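Local coordinates for protein precorrin-6Y C5,15-methyltransferase (Decarboxylating) (Geobacter metallireducens, PDB 3E05) that probably methylates a precorrin intermediate with S-adenosylmethionine in adenosylcobalamin biosynthesis, this chain being the C-terminal methyltransferase domain of the full-length enzyme, at residues Y6-A19 and L77-A89. Sequence-based numbering, arbitrary orientation.
Sequences YPVIGIDDDEFATA and LGFIRDNLKKFVA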
loop_
_atom_site.group_PDB
_atom_site.type_symbol
_atom_site.label_atom_id
_atom_site.label_comp_id
_atom_site.label_asym_id
_atom_site.label_seq_id
_atom_site.Cartn_x
_atom_site.Cartn_y
_atom_site.Cartn_z
ATOM N N TYR D 6 21.588 15.086 -16.096
ATOM C CA TYR D 6 20.637 14.675 -15.015
ATOM C C TYR D 6 19.388 15.560 -14.986
ATOM O O TYR D 6 19.458 16.749 -15.320
ATOM C CB TYR D 6 21.323 14.679 -13.642
ATOM C CG TYR D 6 22.541 13.796 -13.579
ATOM C CD1 TYR D 6 23.818 14.353 -13.516
ATOM C CD2 TYR D 6 22.421 12.403 -13.605
ATOM C CE1 TYR D 6 24.948 13.553 -13.472
ATOM C CE2 TYR D 6 23.552 11.588 -13.566
ATOM C CZ TYR D 6 24.809 12.175 -13.499
ATOM O OH TYR D 6 25.934 11.389 -13.462
ATOM N N PRO D 7 18.235 14.981 -14.587
ATOM C CA PRO D 7 17.033 15.793 -14.477
ATOM C C PRO D 7 17.041 16.737 -13.283
ATOM O O PRO D 7 17.877 16.576 -12.370
ATOM C CB PRO D 7 15.926 14.752 -14.285
ATOM C CG PRO D 7 16.584 13.592 -13.682
ATOM C CD PRO D 7 17.973 13.568 -14.256
ATOM N N VAL D 8 16.110 17.699 -13.298
ATOM C CA VAL D 8 15.929 18.650 -12.188
ATOM C C VAL D 8 15.551 17.897 -10.902
ATOM O O VAL D 8 16.115 18.148 -9.830
ATOM C CB VAL D 8 14.921 19.806 -12.538
ATOM C CG1 VAL D 8 13.484 19.311 -12.764
ATOM C CG2 VAL D 8 14.943 20.905 -11.481
ATOM N N ILE D 9 14.595 16.975 -11.031
ATOM C CA ILE D 9 14.241 15.999 -9.997
ATOM C C ILE D 9 14.052 14.633 -10.666
ATOM O O ILE D 9 13.797 14.535 -11.878
ATOM C CB ILE D 9 12.989 16.400 -9.143
ATOM C CG1 ILE D 9 11.695 16.363 -9.969
ATOM C CG2 ILE D 9 13.196 17.761 -8.407
ATOM C CD1 ILE D 9 10.422 16.497 -9.154
ATOM N N GLY D 10 14.197 13.574 -9.877
ATOM C CA GLY D 10 14.097 12.225 -10.395
ATOM C C GLY D 10 15.401 11.603 -10.830
ATOM O O GLY D 10 15.404 10.742 -11.721
ATOM N N ILE D 11 16.503 12.038 -10.210
ATOM C CA ILE D 11 17.810 11.402 -10.401
ATOM C C ILE D 11 17.718 9.974 -9.862
ATOM O O ILE D 11 17.204 9.758 -8.765
ATOM C CB ILE D 11 18.953 12.187 -9.692
ATOM C CG1 ILE D 11 19.027 13.637 -10.198
ATOM C CG2 ILE D 11 20.305 11.502 -9.923
ATOM C CD1 ILE D 11 19.732 14.603 -9.247
ATOM N N ASP D 12 18.176 9.000 -10.647
ATOM C CA ASP D 12 18.136 7.593 -10.254
ATOM C C ASP D 12 18.909 7.367 -8.961
ATOM O O ASP D 12 19.999 7.926 -8.787
ATOM C CB ASP D 12 18.702 6.702 -11.362
ATOM C CG ASP D 12 18.414 5.234 -11.126
ATOM O OD1 ASP D 12 17.273 4.805 -11.389
ATOM O OD2 ASP D 12 19.326 4.510 -10.677
ATOM N N ASP D 13 18.342 6.555 -8.063
ATOM C CA ASP D 13 18.936 6.280 -6.768
ATOM C C ASP D 13 20.385 5.794 -6.888
ATOM O O ASP D 13 21.259 6.225 -6.117
ATOM C CB ASP D 13 18.120 5.227 -6.012
ATOM C CG ASP D 13 16.779 5.749 -5.498
ATOM O OD1 ASP D 13 16.570 6.973 -5.424
ATOM O OD2 ASP D 13 15.936 4.901 -5.144
ATOM N N ASP D 14 20.632 4.952 -7.892
ATOM C CA ASP D 14 21.938 4.322 -8.079
ATOM C C ASP D 14 23.025 5.261 -8.629
ATOM O O ASP D 14 24.177 4.859 -8.795
ATOM C CB ASP D 14 21.779 3.052 -8.920
ATOM C CG ASP D 14 20.918 1.996 -8.222
ATOM O OD1 ASP D 14 20.807 2.027 -6.973
ATOM O OD2 ASP D 14 20.345 1.134 -8.916
ATOM N N GLU D 15 22.652 6.516 -8.886
ATOM C CA GLU D 15 23.603 7.544 -9.306
ATOM C C GLU D 15 24.222 8.250 -8.109
ATOM O O GLU D 15 25.125 9.061 -8.268
ATOM C CB GLU D 15 22.935 8.585 -10.210
ATOM C CG GLU D 15 22.492 8.062 -11.564
ATOM C CD GLU D 15 23.632 7.928 -12.564
ATOM O OE1 GLU D 15 24.729 8.482 -12.331
ATOM O OE2 GLU D 15 23.420 7.268 -13.596
ATOM N N PHE D 16 23.717 7.956 -6.913
ATOM C CA PHE D 16 24.236 8.564 -5.695
ATOM C C PHE D 16 25.186 7.595 -5.001
ATOM O O PHE D 16 24.924 6.390 -4.950
ATOM C CB PHE D 16 23.109 8.920 -4.709
ATOM C CG PHE D 16 22.178 9.998 -5.195
ATOM C CD1 PHE D 16 22.440 11.335 -4.915
ATOM C CD2 PHE D 16 21.033 9.677 -5.913
ATOM C CE1 PHE D 16 21.580 12.348 -5.366
ATOM C CE2 PHE D 16 20.162 10.677 -6.346
ATOM C CZ PHE D 16 20.447 12.015 -6.081
ATOM N N ALA D 17 26.269 8.144 -4.456
ATOM C CA ALA D 17 27.130 7.417 -3.540
ATOM C C ALA D 17 26.366 7.329 -2.225
ATOM O O ALA D 17 26.003 8.355 -1.630
ATOM C CB ALA D 17 28.453 8.145 -3.349
ATOM N N THR D 18 26.097 6.099 -1.795
ATOM C CA THR D 18 25.234 5.856 -0.635
ATOM C C THR D 18 25.503 4.493 0.011
ATOM O O THR D 18 26.299 3.702 -0.503
ATOM C CB THR D 18 23.718 5.998 -1.009
ATOM O OG1 THR D 18 22.918 6.028 0.180
ATOM C CG2 THR D 18 23.241 4.881 -1.944
ATOM N N ALA D 19 24.845 4.242 1.142
ATOM C CA ALA D 19 24.855 2.921 1.782
ATOM C C ALA D 19 23.485 2.282 1.613
ATOM O O ALA D 19 22.539 2.946 1.191
ATOM C CB ALA D 19 25.212 3.041 3.263
ATOM N N LEU D 77 29.743 11.658 5.183
ATOM C CA LEU D 77 30.351 12.924 4.766
ATOM C C LEU D 77 31.075 12.813 3.425
ATOM O O LEU D 77 30.992 13.726 2.585
ATOM C CB LEU D 77 31.306 13.454 5.827
ATOM C CG LEU D 77 30.739 13.974 7.142
ATOM C CD1 LEU D 77 31.891 14.139 8.110
ATOM C CD2 LEU D 77 29.979 15.280 6.962
ATOM N N GLY D 78 31.767 11.687 3.231
ATOM C CA GLY D 78 32.450 11.393 1.977
ATOM C C GLY D 78 31.497 11.180 0.818
ATOM O O GLY D 78 31.766 11.646 -0.306
ATOM N N PHE D 79 30.383 10.488 1.089
ATOM C CA PHE D 79 29.290 10.324 0.116
ATOM C C PHE D 79 28.795 11.695 -0.330
ATOM O O PHE D 79 28.690 11.961 -1.529
ATOM C CB PHE D 79 28.093 9.566 0.720
ATOM C CG PHE D 79 28.363 8.132 1.072
ATOM C CD1 PHE D 79 29.250 7.354 0.334
ATOM C CD2 PHE D 79 27.676 7.540 2.131
ATOM C CE1 PHE D 79 29.474 6.007 0.677
ATOM C CE2 PHE D 79 27.890 6.205 2.477
ATOM C CZ PHE D 79 28.785 5.437 1.745
ATOM N N ILE D 80 28.514 12.564 0.644
ATOM C CA ILE D 80 27.987 13.907 0.373
ATOM C C ILE D 80 28.942 14.720 -0.502
ATOM O O ILE D 80 28.572 15.107 -1.614
ATOM C CB ILE D 80 27.585 14.671 1.666
ATOM C CG1 ILE D 80 26.467 13.911 2.393
ATOM C CG2 ILE D 80 27.104 16.072 1.317
ATOM C CD1 ILE D 80 26.118 14.452 3.768
ATOM N N ARG D 81 30.174 14.913 -0.016
ATOM C CA ARG D 81 31.259 15.529 -0.779
ATOM C C ARG D 81 31.300 15.054 -2.232
ATOM O O ARG D 81 31.308 15.880 -3.150
ATOM C CB ARG D 81 32.599 15.234 -0.094
ATOM C CG ARG D 81 33.679 16.282 -0.313
ATOM C CD ARG D 81 34.904 16.017 0.565
ATOM N NE ARG D 81 34.593 16.059 1.998
ATOM C CZ ARG D 81 34.595 14.998 2.804
ATOM N NH1 ARG D 81 34.896 13.792 2.330
ATOM N NH2 ARG D 81 34.296 15.142 4.091
ATOM N N ASP D 82 31.293 13.734 -2.437
ATOM C CA ASP D 82 31.310 13.145 -3.779
ATOM C C ASP D 82 30.056 13.505 -4.573
ATOM O O ASP D 82 30.136 13.868 -5.750
ATOM C CB ASP D 82 31.447 11.616 -3.718
ATOM C CG ASP D 82 32.847 11.154 -3.340
ATOM O OD1 ASP D 82 33.709 12.001 -3.004
ATOM O OD2 ASP D 82 33.077 9.924 -3.375
ATOM N N ASN D 83 28.896 13.411 -3.926
ATOM C CA ASN D 83 27.631 13.707 -4.598
ATOM C C ASN D 83 27.456 15.185 -4.990
ATOM O O ASN D 83 27.026 15.490 -6.103
ATOM C CB ASN D 83 26.449 13.203 -3.757
ATOM C CG ASN D 83 26.392 11.679 -3.670
ATOM O OD1 ASN D 83 26.756 10.963 -4.613
ATOM N ND2 ASN D 83 25.921 11.174 -2.529
ATOM N N LEU D 84 27.809 16.089 -4.081
ATOM C CA LEU D 84 27.712 17.528 -4.325
ATOM C C LEU D 84 28.531 17.945 -5.541
ATOM O O LEU D 84 28.069 18.739 -6.362
ATOM C CB LEU D 84 28.154 18.320 -3.091
ATOM C CG LEU D 84 27.292 18.220 -1.832
ATOM C CD1 LEU D 84 27.739 19.210 -0.759
ATOM C CD2 LEU D 84 25.844 18.452 -2.170
ATOM N N LYS D 85 29.724 17.364 -5.654
ATOM C CA LYS D 85 30.623 17.569 -6.778
ATOM C C LYS D 85 30.049 16.969 -8.075
ATOM O O LYS D 85 30.031 17.646 -9.102
ATOM C CB LYS D 85 32.008 16.991 -6.424
ATOM C CG LYS D 85 33.063 17.012 -7.528
ATOM C CD LYS D 85 34.492 16.984 -6.960
ATOM C CE LYS D 85 34.736 15.851 -5.944
ATOM N NZ LYS D 85 34.781 14.485 -6.546
ATOM N N LYS D 86 29.560 15.726 -8.014
ATOM C CA LYS D 86 28.998 15.031 -9.185
ATOM C C LYS D 86 27.791 15.743 -9.808
ATOM O O LYS D 86 27.683 15.845 -11.039
ATOM C CB LYS D 86 28.607 13.587 -8.818
ATOM C CG LYS D 86 27.989 12.780 -9.962
ATOM C CD LYS D 86 27.714 11.332 -9.568
ATOM C CE LYS D 86 27.226 10.556 -10.772
ATOM N NZ LYS D 86 26.824 9.150 -10.539
ATOM N N PHE D 87 26.894 16.235 -8.956
ATOM C CA PHE D 87 25.627 16.791 -9.421
ATOM C C PHE D 87 25.643 18.308 -9.500
ATOM O O PHE D 87 24.631 18.934 -9.838
ATOM C CB PHE D 87 24.472 16.281 -8.561
ATOM C CG PHE D 87 24.278 14.806 -8.661
ATOM C CD1 PHE D 87 23.762 14.244 -9.823
ATOM C CD2 PHE D 87 24.629 13.969 -7.608
ATOM C CE1 PHE D 87 23.593 12.879 -9.936
ATOM C CE2 PHE D 87 24.463 12.594 -7.704
ATOM C CZ PHE D 87 23.936 12.044 -8.880
ATOM N N VAL D 88 26.817 18.872 -9.211
ATOM C CA VAL D 88 27.074 20.316 -9.223
ATOM C C VAL D 88 26.050 21.068 -8.355
ATOM O O VAL D 88 25.338 21.965 -8.819
ATOM C CB VAL D 88 27.200 20.903 -10.669
ATOM C CG1 VAL D 88 27.925 22.226 -10.631
ATOM C CG2 VAL D 88 27.950 19.943 -11.599
ATOM N N ALA D 89 25.971 20.663 -7.092
ATOM C CA ALA D 89 25.069 21.288 -6.147
ATOM C C ALA D 89 25.865 22.311 -5.367
ATOM O O ALA D 89 26.176 22.104 -4.190
ATOM C CB ALA D 89 24.459 20.246 -5.221
#
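The carboxamide of Asn-83 reads both polar backbone atoms of Ala-17: OD1 accepts from Ala-17 N at 2.9 Å, and ND2 donates to Ala-17 O at 3.0 Å. Each carbonyl oxygen is met in its plane, on a lone pair, and both bonds are nearly straight, so the pair fixes the flip of the amide. ND2 also donates to Ser-51 O, and Ser-51 OG bonds Ala-17 O, tying the same point to the loop before helix 53-61. One turn earlier on helix 74-86, Phe-79 lays a ring face under the backbone of Thr-18, whose CA stands 4.0 Å above the ring plane, over its centre, while CB and CG of Phe-79 lie against Ala-17 O. Cutting Phe-79 back to alanine would probably strip the peptide from Ala-17 to Ala-19 of this apolar support, leaving its hold on the helix mainly to Asn-83.

At the other end, Phe-87 (chi1 -64°, CG beside its backbone N) swings its ring into the bend of the loop. Its edge points at the face of Tyr-6, CE1 poised over the centre, planes 66° apart. Ile-11 CG2 reaches the same CE1 at 3.6 Å, and Phe-16 meets CE2 obliquely through CD1. Lys-86, with CG anti to the backbone N (chi1 179°) and the rest of the chain extended, carries NZ to Glu-15, where it bonds backbone O and OE1, both at 2.8 Å. Glu-15, bent at chi2, brings OE1 back to this ammonium. In this Rossmann-like methyltransferase domain, directional bonds thus set the register of the N-terminal loop at Ala-17, ring packing just beyond helix 74-86 fills its bend, and the lysine charge is met by both a carboxylate and a main-chain carbonyl.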